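Local coordinates for heme-binding protein A (Haemophilus parasuis 29755, PDB 3TPA) that probably binds glutathione as a solute-binding protein of the Pasteurellaceae GbpA family, despite its name as a heme-binding protein, at residues Ser224-Asp228 / Ala229-Tyr233; Pro247-Ser250 / Asp251-Gln254; Pro281-Asn285 / Val286-Gln290; Ala453-Asp457 / Thr458-Ala462; Val488-Asn491 / Lys492-Gly496. The protein carries 1 engineered substitution. All blocks are in the same frame, centred on the assembly; numbering follows the deposited sequence.

Interaction 1 (Ser224-Asp228 / Ala229-Tyr233); sequences SITPD and AGTRY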
loop_
_atom_site.group_PDB
_atom_site.type_symbol
_atom_site.label_atom_id
_atom_site.label_comp_id
_atom_site.label_asym_id
_atom_site.label_seq_id
_atom_site.Cartn_x
_atom_site.Cartn_y
_atom_site.Cartn_z
ATOM N N SER A 224 4.779 -7.314 -21.588
ATOM C CA SER A 224 3.881 -7.992 -22.519
ATOM C C SER A 224 2.542 -8.339 -21.876
ATOM O O SER A 224 2.482 -9.118 -20.930
ATOM C CB SER A 224 4.534 -9.260 -23.067
ATOM O OG SER A 224 3.603 -10.028 -23.816
ATOM N N ILE A 225 1.464 -7.759 -22.393
ATOM C CA ILE A 225 0.143 -8.028 -21.822
ATOM C C ILE A 225 -0.288 -9.456 -22.151
ATOM O O ILE A 225 -0.459 -9.823 -23.316
ATOM C CB ILE A 225 -0.947 -7.045 -22.303
ATOM C CG1 ILE A 225 -0.716 -5.648 -21.729
ATOM C CG2 ILE A 225 -2.325 -7.523 -21.873
ATOM C CD1 ILE A 225 0.482 -4.934 -22.307
ATOM N N THR A 226 -0.479 -10.240 -21.101
ATOM C CA THR A 226 -0.730 -11.661 -21.210
ATOM C C THR A 226 -1.841 -11.972 -20.233
ATOM O O THR A 226 -1.576 -12.318 -19.086
ATOM C CB THR A 226 0.514 -12.448 -20.797
ATOM O OG1 THR A 226 1.682 -11.839 -21.369
ATOM C CG2 THR A 226 0.406 -13.916 -21.242
ATOM N N PRO A 227 -3.094 -11.877 -20.698
ATOM C CA PRO A 227 -4.261 -11.806 -19.810
ATOM C C PRO A 227 -4.586 -13.049 -18.988
ATOM O O PRO A 227 -5.244 -12.906 -17.963
ATOM C CB PRO A 227 -5.409 -11.460 -20.763
ATOM C CG PRO A 227 -4.942 -11.881 -22.105
ATOM C CD PRO A 227 -3.459 -11.723 -22.117
ATOM N N ASP A 228 -4.137 -14.233 -19.396
ATOM C CA ASP A 228 -4.562 -15.450 -18.706
ATOM C C ASP A 228 -3.504 -15.966 -17.716
ATOM O O ASP A 228 -2.338 -16.176 -18.081
ATOM C CB ASP A 228 -4.932 -16.547 -19.713
ATOM C CG ASP A 228 -6.144 -16.176 -20.587
ATOM O OD1 ASP A 228 -6.995 -15.357 -20.158
ATOM O OD2 ASP A 228 -6.247 -16.729 -21.710
ATOM N N ALA A 229 -3.925 -16.177 -16.470
ATOM C CA ALA A 229 -3.008 -16.581 -15.392
ATOM C C ALA A 229 -2.270 -17.880 -15.702
ATOM O O ALA A 229 -1.076 -18.005 -15.423
ATOM C CB ALA A 229 -3.753 -16.728 -14.088
ATOM N N GLY A 230 -2.997 -18.850 -16.252
ATOM C CA GLY A 230 -2.424 -20.147 -16.582
ATOM C C GLY A 230 -1.367 -20.017 -17.655
ATOM O O GLY A 230 -0.344 -20.706 -17.634
ATOM N N THR A 231 -1.624 -19.121 -18.603
ATOM C CA THR A 231 -0.711 -18.886 -19.710
ATOM C C THR A 231 0.562 -18.180 -19.241
ATOM O O THR A 231 1.665 -18.514 -19.669
ATOM C CB THR A 231 -1.393 -18.070 -20.831
ATOM O OG1 THR A 231 -2.513 -18.811 -21.336
ATOM C CG2 THR A 231 -0.412 -17.775 -21.971
ATOM N N ARG A 232 0.401 -17.196 -18.366
ATOM C CA ARG A 232 1.548 -16.546 -17.736
ATOM C C ARG A 232 2.439 -17.591 -17.052
ATOM O O ARG A 232 3.644 -17.615 -17.265
ATOM C CB ARG A 232 1.107 -15.457 -16.741
ATOM C CG ARG A 232 0.432 -14.224 -17.379
ATOM C CD ARG A 232 0.383 -12.992 -16.430
ATOM N NE ARG A 232 -0.526 -13.165 -15.294
ATOM C CZ ARG A 232 -1.852 -13.186 -15.382
ATOM N NH1 ARG A 232 -2.454 -13.051 -16.563
ATOM N NH2 ARG A 232 -2.583 -13.345 -14.291
ATOM N N TYR A 233 1.846 -18.455 -16.234
ATOM C CA TYR A 233 2.608 -19.524 -15.581
ATOM C C TYR A 233 3.363 -20.378 -16.614
ATOM O O TYR A 233 4.584 -20.525 -16.537
ATOM C CB TYR A 233 1.672 -20.409 -14.758
ATOM C CG TYR A 233 2.307 -21.611 -14.074
ATOM C CD1 TYR A 233 3.663 -21.640 -13.741
ATOM C CD2 TYR A 233 1.531 -22.715 -13.747
ATOM C CE1 TYR A 233 4.221 -22.749 -13.106
ATOM C CE2 TYR A 233 2.074 -23.817 -13.117
ATOM C CZ TYR A 233 3.411 -23.838 -12.798
ATOM O OH TYR A 233 3.904 -24.965 -12.178
HETATM O O HOH W 1 -4.124 -17.606 -22.849
#

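Interaction 2 (Pro247-Ser250 / Asp251-Gln254); sequences PNIS and DIAQ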
loop_
_atom_site.group_PDB
_atom_site.type_symbol
_atom_site.label_atom_id
_atom_site.label_comp_id
_atom_site.label_asym_id
_atom_site.label_seq_id
_atom_site.Cartn_x
_atom_site.Cartn_y
_atom_site.Cartn_z
ATOM N N PRO A 247 -0.373 -14.333 -10.265
ATOM C CA PRO A 247 -0.397 -15.787 -10.422
ATOM C C PRO A 247 -1.640 -16.401 -9.781
ATOM O O PRO A 247 -2.009 -16.004 -8.680
ATOM C CB PRO A 247 0.841 -16.237 -9.645
ATOM C CG PRO A 247 1.031 -15.171 -8.598
ATOM C CD PRO A 247 0.636 -13.892 -9.286
ATOM N N ASN A 248 -2.294 -17.348 -10.453
ATOM C CA ASN A 248 -3.374 -18.084 -9.807
ATOM C C ASN A 248 -2.839 -18.799 -8.580
ATOM O O ASN A 248 -1.814 -19.480 -8.642
ATOM C CB ASN A 248 -4.005 -19.102 -10.759
ATOM C CG ASN A 248 -5.112 -18.512 -11.607
ATOM O OD1 ASN A 248 -5.601 -17.411 -11.350
ATOM N ND2 ASN A 248 -5.519 -19.253 -12.633
ATOM N N ILE A 249 -3.538 -18.646 -7.462
ATOM C CA ILE A 249 -3.105 -19.268 -6.206
ATOM C C ILE A 249 -2.986 -20.786 -6.329
ATOM O O ILE A 249 -2.140 -21.401 -5.677
ATOM C CB ILE A 249 -4.038 -18.912 -5.028
ATOM C CG1 ILE A 249 -3.492 -19.494 -3.718
ATOM C CG2 ILE A 249 -5.469 -19.393 -5.293
ATOM C CD1 ILE A 249 -2.201 -18.854 -3.250
ATOM N N SER A 250 -3.842 -21.375 -7.165
ATOM C CA SER A 250 -3.829 -22.813 -7.437
ATOM C C SER A 250 -2.470 -23.289 -7.936
ATOM O O SER A 250 -2.125 -24.454 -7.774
ATOM C CB SER A 250 -4.860 -23.148 -8.524
ATOM O OG SER A 250 -6.121 -22.583 -8.236
ATOM N N ASP A 251 -1.736 -22.401 -8.601
ATOM C CA ASP A 251 -0.454 -22.744 -9.206
ATOM C C ASP A 251 0.737 -22.562 -8.266
ATOM O O ASP A 251 1.828 -23.033 -8.549
ATOM C CB ASP A 251 -0.201 -21.894 -10.468
ATOM C CG ASP A 251 -1.120 -22.252 -11.620
ATOM O OD1 ASP A 251 -1.466 -23.440 -11.771
ATOM O OD2 ASP A 251 -1.490 -21.329 -12.388
ATOM N N ILE A 252 0.542 -21.855 -7.163
ATOM C CA ILE A 252 1.658 -21.513 -6.279
ATOM C C ILE A 252 2.417 -22.728 -5.737
ATOM O O ILE A 252 3.651 -22.776 -5.782
ATOM C CB ILE A 252 1.216 -20.604 -5.121
ATOM C CG1 ILE A 252 0.883 -19.209 -5.652
ATOM C CG2 ILE A 252 2.323 -20.490 -4.104
ATOM C CD1 ILE A 252 2.066 -18.485 -6.294
ATOM N N ALA A 253 1.674 -23.704 -5.224
ATOM C CA ALA A 253 2.275 -24.913 -4.665
ATOM C C ALA A 253 3.197 -25.629 -5.661
ATOM O O ALA A 253 4.305 -26.025 -5.317
ATOM C CB ALA A 253 1.186 -25.864 -4.175
ATOM N N GLN A 254 2.751 -25.789 -6.898
ATOM C CA GLN A 254 3.619 -26.386 -7.905
ATOM C C GLN A 254 4.771 -25.469 -8.357
ATOM O O GLN A 254 5.840 -25.959 -8.738
ATOM C CB GLN A 254 2.817 -26.861 -9.115
ATOM C CG GLN A 254 3.699 -27.410 -10.243
ATOM C CD GLN A 254 4.532 -28.599 -9.794
ATOM O OE1 GLN A 254 4.079 -29.430 -9.002
ATOM N NE2 GLN A 254 5.757 -28.685 -10.297
HETATM O O HOH W 2 -0.696 -18.858 -12.665
HETATM O O HOH W 3 -3.989 -21.472 -13.392
HETATM O O HOH W 4 -1.217 -23.847 -4.704
HETATM O O HOH W 5 0.031 -25.981 -7.980
#

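Interaction 3 (Pro281-Asn285 / Val286-Gln290); sequences PELNN and VKVRQ. Unlike the reference sequence in segment 286-290: Q290 (reference Arg).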
loop_
_atom_site.group_PDB
_atom_site.type_symbol
_atom_site.label_atom_id
_atom_site.label_comp_id
_atom_site.label_asym_id
_atom_site.label_seq_id
_atom_site.Cartn_x
_atom_site.Cartn_y
_atom_site.Cartn_z
ATOM N N PRO A 281 -25.328 -3.438 21.752
ATOM C CA PRO A 281 -25.540 -3.781 23.164
ATOM C C PRO A 281 -24.567 -4.831 23.703
ATOM O O PRO A 281 -23.893 -4.563 24.691
ATOM C CB PRO A 281 -26.979 -4.300 23.178
ATOM C CG PRO A 281 -27.637 -3.543 22.056
ATOM C CD PRO A 281 -26.587 -3.434 20.987
ATOM N N GLU A 282 -24.484 -5.994 23.071
ATOM C CA GLU A 282 -23.622 -7.066 23.585
ATOM C C GLU A 282 -22.150 -6.835 23.234
ATOM O O GLU A 282 -21.240 -7.094 24.038
ATOM C CB GLU A 282 -24.085 -8.427 23.053
ATOM C CG GLU A 282 -25.427 -8.894 23.605
ATOM C CD GLU A 282 -26.606 -8.278 22.878
ATOM O OE1 GLU A 282 -26.483 -7.993 21.672
ATOM O OE2 GLU A 282 -27.667 -8.084 23.508
ATOM N N LEU A 283 -21.922 -6.324 22.028
ATOM C CA LEU A 283 -20.567 -6.064 21.549
ATOM C C LEU A 283 -19.894 -4.888 22.260
ATOM O O LEU A 283 -18.693 -4.671 22.110
ATOM C CB LEU A 283 -20.590 -5.823 20.037
ATOM C CG LEU A 283 -21.154 -6.986 19.196
ATOM C CD1 LEU A 283 -21.016 -6.674 17.716
ATOM C CD2 LEU A 283 -20.446 -8.292 19.513
ATOM N N ASN A 284 -20.671 -4.113 23.014
ATOM C CA ASN A 284 -20.105 -3.021 23.822
ATOM C C ASN A 284 -19.324 -3.538 25.028
ATOM O O ASN A 284 -18.587 -2.806 25.681
ATOM C CB ASN A 284 -21.200 -2.058 24.299
ATOM C CG ASN A 284 -20.645 -0.939 25.156
ATOM O OD1 ASN A 284 -20.720 -0.991 26.384
ATOM N ND2 ASN A 284 -20.061 0.072 24.512
ATOM N N ASN A 285 -19.492 -4.822 25.296
ATOM C CA ASN A 285 -18.932 -5.473 26.463
ATOM C C ASN A 285 -17.597 -6.137 26.139
ATOM O O ASN A 285 -17.522 -7.054 25.338
ATOM C CB ASN A 285 -19.945 -6.494 26.969
ATOM C CG ASN A 285 -19.485 -7.211 28.205
ATOM O OD1 ASN A 285 -18.362 -7.697 28.271
ATOM N ND2 ASN A 285 -20.363 -7.295 29.196
ATOM N N VAL A 286 -16.532 -5.671 26.767
ATOM C CA VAL A 286 -15.190 -6.123 26.390
ATOM C C VAL A 286 -15.013 -7.637 26.536
ATOM O O VAL A 286 -14.321 -8.276 25.741
ATOM C CB VAL A 286 -14.102 -5.382 27.199
ATOM C CG1 VAL A 286 -14.314 -5.609 28.674
ATOM C CG2 VAL A 286 -12.713 -5.850 26.793
ATOM N N LYS A 287 -15.616 -8.219 27.568
ATOM C CA LYS A 287 -15.471 -9.650 27.774
ATOM C C LYS A 287 -16.172 -10.409 26.655
ATOM O O LYS A 287 -15.710 -11.455 26.230
ATOM C CB LYS A 287 -15.987 -10.075 29.153
ATOM C CG LYS A 287 -15.179 -9.468 30.335
ATOM C CD LYS A 287 -15.624 -10.067 31.672
ATOM C CE LYS A 287 -15.049 -9.314 32.879
ATOM N NZ LYS A 287 -15.499 -9.970 34.158
ATOM N N VAL A 288 -17.287 -9.875 26.169
ATOM C CA VAL A 288 -17.950 -10.514 25.043
ATOM C C VAL A 288 -17.055 -10.492 23.818
ATOM O O VAL A 288 -16.924 -11.502 23.116
ATOM C CB VAL A 288 -19.312 -9.876 24.717
ATOM C CG1 VAL A 288 -19.823 -10.384 23.375
ATOM C CG2 VAL A 288 -20.311 -10.192 25.820
ATOM N N ARG A 289 -16.425 -9.348 23.560
ATOM C CA ARG A 289 -15.540 -9.251 22.413
ATOM C C ARG A 289 -14.366 -10.220 22.559
ATOM O O ARG A 289 -14.019 -10.918 21.617
ATOM C CB ARG A 289 -15.064 -7.817 22.199
ATOM C CG ARG A 289 -16.210 -6.834 21.918
ATOM C CD ARG A 289 -15.716 -5.551 21.281
ATOM N NE ARG A 289 -14.722 -4.826 22.082
ATOM C CZ ARG A 289 -15.016 -3.838 22.919
ATOM N NH1 ARG A 289 -16.279 -3.478 23.095
ATOM N NH2 ARG A 289 -14.049 -3.223 23.600
ATOM N N GLN A 290 -13.786 -10.289 23.751
ATOM C CA GLN A 290 -12.711 -11.244 24.019
ATOM C C GLN A 290 -13.173 -12.682 23.784
ATOM O O GLN A 290 -12.428 -13.495 23.231
ATOM C CB GLN A 290 -12.186 -11.074 25.448
ATOM C CG GLN A 290 -11.539 -9.716 25.686
ATOM C CD GLN A 290 -11.209 -9.474 27.147
ATOM O OE1 GLN A 290 -11.855 -10.029 28.037
ATOM N NE2 GLN A 290 -10.197 -8.645 27.400
HETATM O O HOH W 6 -16.506 -0.810 24.487
#

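Interaction 4 (Ala453-Asp457 / Thr458-Ala462); sequences AQIQD and TQTRA. Engineered in segment 453-457: I455 (natural residue Thr). Unlike the reference sequence in segment 453-457: A453 (reference Val).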
loop_
_atom_site.group_PDB
_atom_site.type_symbol
_atom_site.label_atom_id
_atom_site.label_comp_id
_atom_site.label_asym_id
_atom_site.label_seq_id
_atom_site.Cartn_x
_atom_site.Cartn_y
_atom_site.Cartn_z
ATOM N N ALA A 453 2.901 10.013 16.129
ATOM C CA ALA A 453 2.873 10.671 14.816
ATOM C C ALA A 453 3.652 11.972 14.744
ATOM O O ALA A 453 3.907 12.496 13.653
ATOM C CB ALA A 453 1.439 10.934 14.404
ATOM N N GLN A 454 3.983 12.524 15.907
ATOM C CA GLN A 454 4.608 13.845 15.993
ATOM C C GLN A 454 6.011 13.808 16.589
ATOM O O GLN A 454 6.614 14.846 16.839
ATOM C CB GLN A 454 3.679 14.826 16.751
ATOM C CG GLN A 454 2.466 15.137 15.842
ATOM C CD GLN A 454 1.168 15.456 16.568
ATOM O OE1 GLN A 454 0.169 14.726 16.432
ATOM N NE2 GLN A 454 1.153 16.561 17.289
ATOM N N ILE A 455 6.512 12.594 16.801
ATOM C CA ILE A 455 7.867 12.368 17.295
ATOM C C ILE A 455 8.692 11.768 16.168
ATOM O O ILE A 455 8.214 10.887 15.469
ATOM C CB ILE A 455 7.892 11.346 18.437
ATOM C CG1 ILE A 455 6.916 11.740 19.530
ATOM C CG2 ILE A 455 9.291 11.196 18.988
ATOM C CD1 ILE A 455 6.949 13.168 19.853
ATOM N N GLN A 456 9.931 12.229 16.019
ATOM C CA GLN A 456 10.799 11.813 14.916
ATOM C C GLN A 456 11.532 10.502 15.175
ATOM O O GLN A 456 11.618 9.642 14.298
ATOM C CB GLN A 456 11.861 12.884 14.653
ATOM C CG GLN A 456 11.349 14.076 13.889
ATOM C CD GLN A 456 11.068 13.730 12.454
ATOM O OE1 GLN A 456 11.918 13.170 11.759
ATOM N NE2 GLN A 456 9.866 14.043 12.000
ATOM N N ASP A 457 12.097 10.382 16.370
ATOM C CA ASP A 457 13.008 9.300 16.689
ATOM C C ASP A 457 12.362 7.931 16.524
ATOM O O ASP A 457 11.306 7.660 17.090
ATOM C CB ASP A 457 13.540 9.459 18.108
ATOM C CG ASP A 457 14.547 8.398 18.465
ATOM O OD1 ASP A 457 15.606 8.378 17.814
ATOM O OD2 ASP A 457 14.290 7.605 19.395
ATOM N N THR A 458 13.012 7.063 15.754
ATOM C CA THR A 458 12.415 5.779 15.379
ATOM C C THR A 458 12.123 4.872 16.565
ATOM O O THR A 458 11.006 4.389 16.716
ATOM C CB THR A 458 13.290 5.014 14.386
ATOM O OG1 THR A 458 13.495 5.822 13.223
ATOM C CG2 THR A 458 12.599 3.711 13.980
ATOM N N GLN A 459 13.120 4.632 17.408
ATOM C CA GLN A 459 12.906 3.746 18.553
ATOM C C GLN A 459 11.919 4.330 19.566
ATOM O O GLN A 459 11.236 3.603 20.274
ATOM C CB GLN A 459 14.228 3.384 19.241
ATOM C CG GLN A 459 15.106 2.442 18.430
ATOM C CD GLN A 459 14.335 1.258 17.846
ATOM O OE1 GLN A 459 13.688 0.496 18.568
ATOM N NE2 GLN A 459 14.407 1.102 16.530
ATOM N N THR A 460 11.855 5.647 19.653
ATOM C CA THR A 460 10.911 6.245 20.582
ATOM C C THR A 460 9.493 5.992 20.069
ATOM O O THR A 460 8.609 5.638 20.855
ATOM C CB THR A 460 11.179 7.760 20.832
ATOM O OG1 THR A 460 12.500 7.933 21.365
ATOM C CG2 THR A 460 10.169 8.332 21.845
ATOM N N ARG A 461 9.300 6.145 18.753
ATOM C CA ARG A 461 8.027 5.824 18.091
ATOM C C ARG A 461 7.621 4.356 18.283
ATOM O O ARG A 461 6.463 4.043 18.576
ATOM C CB ARG A 461 8.103 6.104 16.586
ATOM C CG ARG A 461 8.407 7.538 16.194
ATOM C CD ARG A 461 8.270 7.721 14.684
ATOM N NE ARG A 461 6.867 7.719 14.305
ATOM C CZ ARG A 461 6.368 7.174 13.207
ATOM N NH1 ARG A 461 7.148 6.574 12.315
ATOM N NH2 ARG A 461 5.065 7.246 12.997
ATOM N N ALA A 462 8.581 3.455 18.108
ATOM C CA ALA A 462 8.294 2.031 18.195
ATOM C C ALA A 462 7.724 1.650 19.555
ATOM O O ALA A 462 6.761 0.890 19.645
ATOM C CB ALA A 462 9.531 1.213 17.881
HETATM O O HOH W 7 11.527 7.940 12.467
HETATM O O HOH W 8 15.928 5.695 17.134
#

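Interaction 5 (Val488-Asn491 / Lys492-Gly496); sequences VPLN and KRVQG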
loop_
_atom_site.group_PDB
_atom_site.type_symbol
_atom_site.label_atom_id
_atom_site.label_comp_id
_atom_site.label_asym_id
_atom_site.label_seq_id
_atom_site.Cartn_x
_atom_site.Cartn_y
_atom_site.Cartn_z
ATOM N N VAL A 488 5.980 -12.835 -6.124
ATOM C CA VAL A 488 6.585 -12.458 -7.399
ATOM C C VAL A 488 7.275 -13.689 -8.003
ATOM O O VAL A 488 8.384 -14.063 -7.604
ATOM C CB VAL A 488 7.586 -11.304 -7.268
ATOM C CG1 VAL A 488 8.291 -11.061 -8.590
ATOM C CG2 VAL A 488 6.895 -10.018 -6.813
ATOM N N PRO A 489 6.602 -14.343 -8.960
ATOM C CA PRO A 489 7.197 -15.519 -9.611
ATOM C C PRO A 489 8.200 -15.089 -10.679
ATOM O O PRO A 489 7.835 -14.407 -11.637
ATOM C CB PRO A 489 5.986 -16.213 -10.254
ATOM C CG PRO A 489 4.752 -15.515 -9.673
ATOM C CD PRO A 489 5.211 -14.123 -9.390
ATOM N N LEU A 490 9.455 -15.482 -10.510
ATOM C CA LEU A 490 10.506 -15.111 -11.446
ATOM C C LEU A 490 11.076 -16.310 -12.185
ATOM O O LEU A 490 11.191 -17.395 -11.626
ATOM C CB LEU A 490 11.666 -14.456 -10.704
ATOM C CG LEU A 490 11.434 -13.170 -9.939
ATOM C CD1 LEU A 490 12.677 -12.851 -9.132
ATOM C CD2 LEU A 490 11.089 -12.053 -10.905
ATOM N N ASN A 491 11.479 -16.107 -13.430
ATOM C CA ASN A 491 12.303 -17.124 -14.084
ATOM C C ASN A 491 13.682 -17.164 -13.429
ATOM O O ASN A 491 14.174 -16.146 -12.936
ATOM C CB ASN A 491 12.443 -16.881 -15.587
ATOM C CG ASN A 491 13.100 -18.062 -16.301
ATOM O OD1 ASN A 491 14.329 -18.160 -16.365
ATOM N ND2 ASN A 491 12.279 -18.986 -16.800
ATOM N N LYS A 492 14.296 -18.341 -13.427
ATOM C CA LYS A 492 15.553 -18.580 -12.721
ATOM C C LYS A 492 16.696 -17.692 -13.212
ATOM O O LYS A 492 17.682 -17.499 -12.503
ATOM C CB LYS A 492 15.947 -20.060 -12.843
ATOM C CG LYS A 492 17.141 -20.483 -11.990
ATOM C CD LYS A 492 17.503 -21.955 -12.208
ATOM C CE LYS A 492 18.713 -22.102 -13.123
ATOM N NZ LYS A 492 19.121 -23.522 -13.328
ATOM N N ARG A 493 16.569 -17.171 -14.430
ATOM C CA ARG A 493 17.630 -16.353 -15.039
ATOM C C ARG A 493 17.769 -14.957 -14.431
ATOM O O ARG A 493 18.828 -14.345 -14.523
ATOM C CB ARG A 493 17.439 -16.230 -16.562
ATOM C CG ARG A 493 16.562 -15.066 -17.021
ATOM C CD ARG A 493 16.190 -15.117 -18.525
ATOM N NE ARG A 493 17.119 -14.394 -19.396
ATOM C CZ ARG A 493 16.766 -13.500 -20.323
ATOM N NH1 ARG A 493 15.491 -13.181 -20.519
ATOM N NH2 ARG A 493 17.696 -12.910 -21.060
ATOM N N VAL A 494 16.706 -14.437 -13.826
ATOM C CA VAL A 494 16.750 -13.054 -13.342
ATOM C C VAL A 494 17.357 -12.961 -11.946
ATOM O O VAL A 494 16.955 -13.675 -11.035
ATOM C CB VAL A 494 15.379 -12.314 -13.454
ATOM C CG1 VAL A 494 14.301 -13.199 -14.102
ATOM C CG2 VAL A 494 14.934 -11.728 -12.111
ATOM N N GLN A 495 18.343 -12.083 -11.803
ATOM C CA GLN A 495 19.114 -11.951 -10.573
ATOM C C GLN A 495 19.059 -10.527 -10.030
ATOM O O GLN A 495 19.097 -9.568 -10.791
ATOM C CB GLN A 495 20.585 -12.295 -10.839
ATOM C CG GLN A 495 20.864 -13.763 -11.081
ATOM C CD GLN A 495 21.060 -14.523 -9.788
ATOM O OE1 GLN A 495 20.178 -15.261 -9.350
ATOM N NE2 GLN A 495 22.222 -14.341 -9.163
ATOM N N GLY A 496 18.985 -10.399 -8.713
ATOM C CA GLY A 496 19.111 -9.106 -8.063
ATOM C C GLY A 496 17.792 -8.387 -7.880
ATOM O O GLY A 496 17.758 -7.210 -7.492
HETATM O O HOH W 9 15.296 -15.796 -10.258
#

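Interaction 1 (Ser224-Asp228 / Ala229-Tyr233)
R232 reaches back from the first turn of helix 229-237 to the loop that leads into it. Its CB lies 3.8 Å from D228 O, the carbonyl to which R232 N gives the first helical bond. CG lies 3.3 Å from T226 O and also near D228 O, and it touches CB and CG2 of T226. CD stays close to T226 O, and a bend at chi3 (-69°) then turns the guanidinium over the start of the helix, with A229 CA off-centre above one face. At the tip, R232 NH1 bonds T226 O at 2.8 Å, with the oxygen in the guanidinium plane and the nitrogen in the carbonyl plane. A longer, weak bond of 3.1 Å joins R232 NH1 to P227 O. NE and NH2 turn to the backbone oxygens of D245 and F246, tying the start of helix 229-237 to the chain ahead of helix 249-255. T226 CG2 meets T231 CG2, and one water links D228 OD2 to T231 OG1. D228 holds the N-cap position without a capping bond from its side chain; the arrangement is a strand-to-helix connection leaving strand 220-225 of a mixed sheet, its loop carbonyls bonded by an arginine of the first helical turn.

Interaction 2 (Pro247-Ser250 / Asp251-Gln254)
D251 and N248 meet through both backbone and water at the start of helix 249-255. The N-H of D251 is taken by N248 O at 2.9 Å, coming from above the carbonyl plane, and the next amide along, I252 N, bonds I249 O at 3.1 Å likewise. Both bonds span three residues, so this end of the helix is wound tightly. The D251 carboxylate lies beside N248, its OD2 3.7 Å from N248 CB, and the carboxylate itself is linked to N248 through water. One water accepts from N248 N and donates to D251 OD2 at 2.6 Å; a second does the same between N248 ND2 and OD2. Further on, a third water receives A253 N and donates to I249 O, while a fourth accepts from Q254 N and donates to S250 O. Water therefore stands between amides and carbonyls four residues apart. The apolar side is carried by I252, whose CG1 meets I249 CD1 at 3.9 Å and whose CD1 meets P247 CG; beyond them P247 packs on P489 and I252 on Y487. With two waters donating to OD2, the chemistry suits a carboxylate that is probably ionised and a hydrated helix start.

Interaction 3 (Pro281-Asn285 / Val286-Gln290)
N285 OD1 receives two backbone N-H groups from the first turn of helix 286-294: K287 N at 2.9 Å, a weak and bent bond, and V288 N at 3.2 Å, a straighter one that approaches from above the amide plane. With CG anti to the backbone N (chi1 -179°), the N285 side chain swings forward over these amides, and its CB meets V288 CG2 with the two side chains nearly at right angles. This is a classical asparagine N-cap, set at the end of a type I turn from E282 to N285 that carries the chain into the helix. R289, at the end of the same first turn, backs it. Its NH1 bonds L283 O at 2.9 Å, each partner lying in the plane of the other's group, and a water joins NH1 to N284 O. V286 CA sits over the centre of one guanidinium face, while NH2 reaches N475 O. Toward the interior, V288 CG1 touches L283 CD2 at 4.4 Å, and V288 also packs on L342 and F351.

Interaction 4 (Ala453-Asp457 / Thr458-Ala462)
An aspartate N-cap joins D457 to T460 where the loop after helix 443-453 turns into helix 458-475. D457 CG stands anti to its own amide N (chi1 -177°), which carries the carboxylate over the first helical turn. There OD2 accepts twice from one residue: from T460 N at 3.1 Å, above the carboxylate plane, and from T460 OG1 at 2.7 Å, on the anti side and 16° out of that plane. OD1 takes a water that in turn accepts from Q459 N. The N-terminal end of the helix would probably favour the negative charge of D457. Alongside, T460 CG2 meets CG2 of the engineered I455 at 4.1 Å, the side chains crossing at about a right angle. R461, which is buried, runs back along the loop: its N-H bonds D457 O, while its guanidinium makes a salt bridge with D418 and its NE bonds A452 O. On the way there, R461 CG lies 3.0 Å from D457 O and CD 3.3 Å from I455 O.

Interaction 5 (Val488-Asn491 / Lys492-Gly496)
With chi1 at -170°, N491 sends CG anti to its backbone N, and chi2 of -85° then turns OD1 toward the amide of R493. That oxygen, N491 OD1, accepts R493 N at 3.1 Å along a nearly straight N-H, tilted 22° from the amide plane. N491 O serves the next amide along: V494 N bonds it at 3.2 Å and closes a type I turn from N491 to V494, and a water donates to it while donating also to V494 O. The same side chain is held at its other end, since ND2 bonds L236 O in helix 229-237. On the buried side V494 CG2 rests against both methyls of L490, 3.9 Å from CD1 and 4.0 Å from CD2, with the side chains nearly at right angles. R493 runs its CB and CG past N491 OD1 and goes on to a salt bridge with D242. This Asx turn over a type I turn ends the long strand 478-491 and starts the short strand 494-495. Both oxygens of N491 are spent on the turn, its amide nitrogen on the neighbouring helix, so N491 holds the bend and bonds it to helix 229-237.

From the N terminus, interaction 1 turns strand 220-225 into helix 229-237, and interaction 2 follows at the start of helix 249-255. The two touch: Y233 lies on D251 and Q254, and A229 on N248. Interaction 3 begins helix 286-294 far away, with centres about 47 Å from interaction 1 and 40 Å from interaction 2. Interaction 4 starts helix 458-475, on the other side of the chain's centre from interactions 1 and 2. Strand 478-491 then brings the chain back to interaction 5, where P489 meets P247 of interaction 2. All five are local turns in series, none nesting or crossing, and interactions 1, 2 and 5 gather in one region.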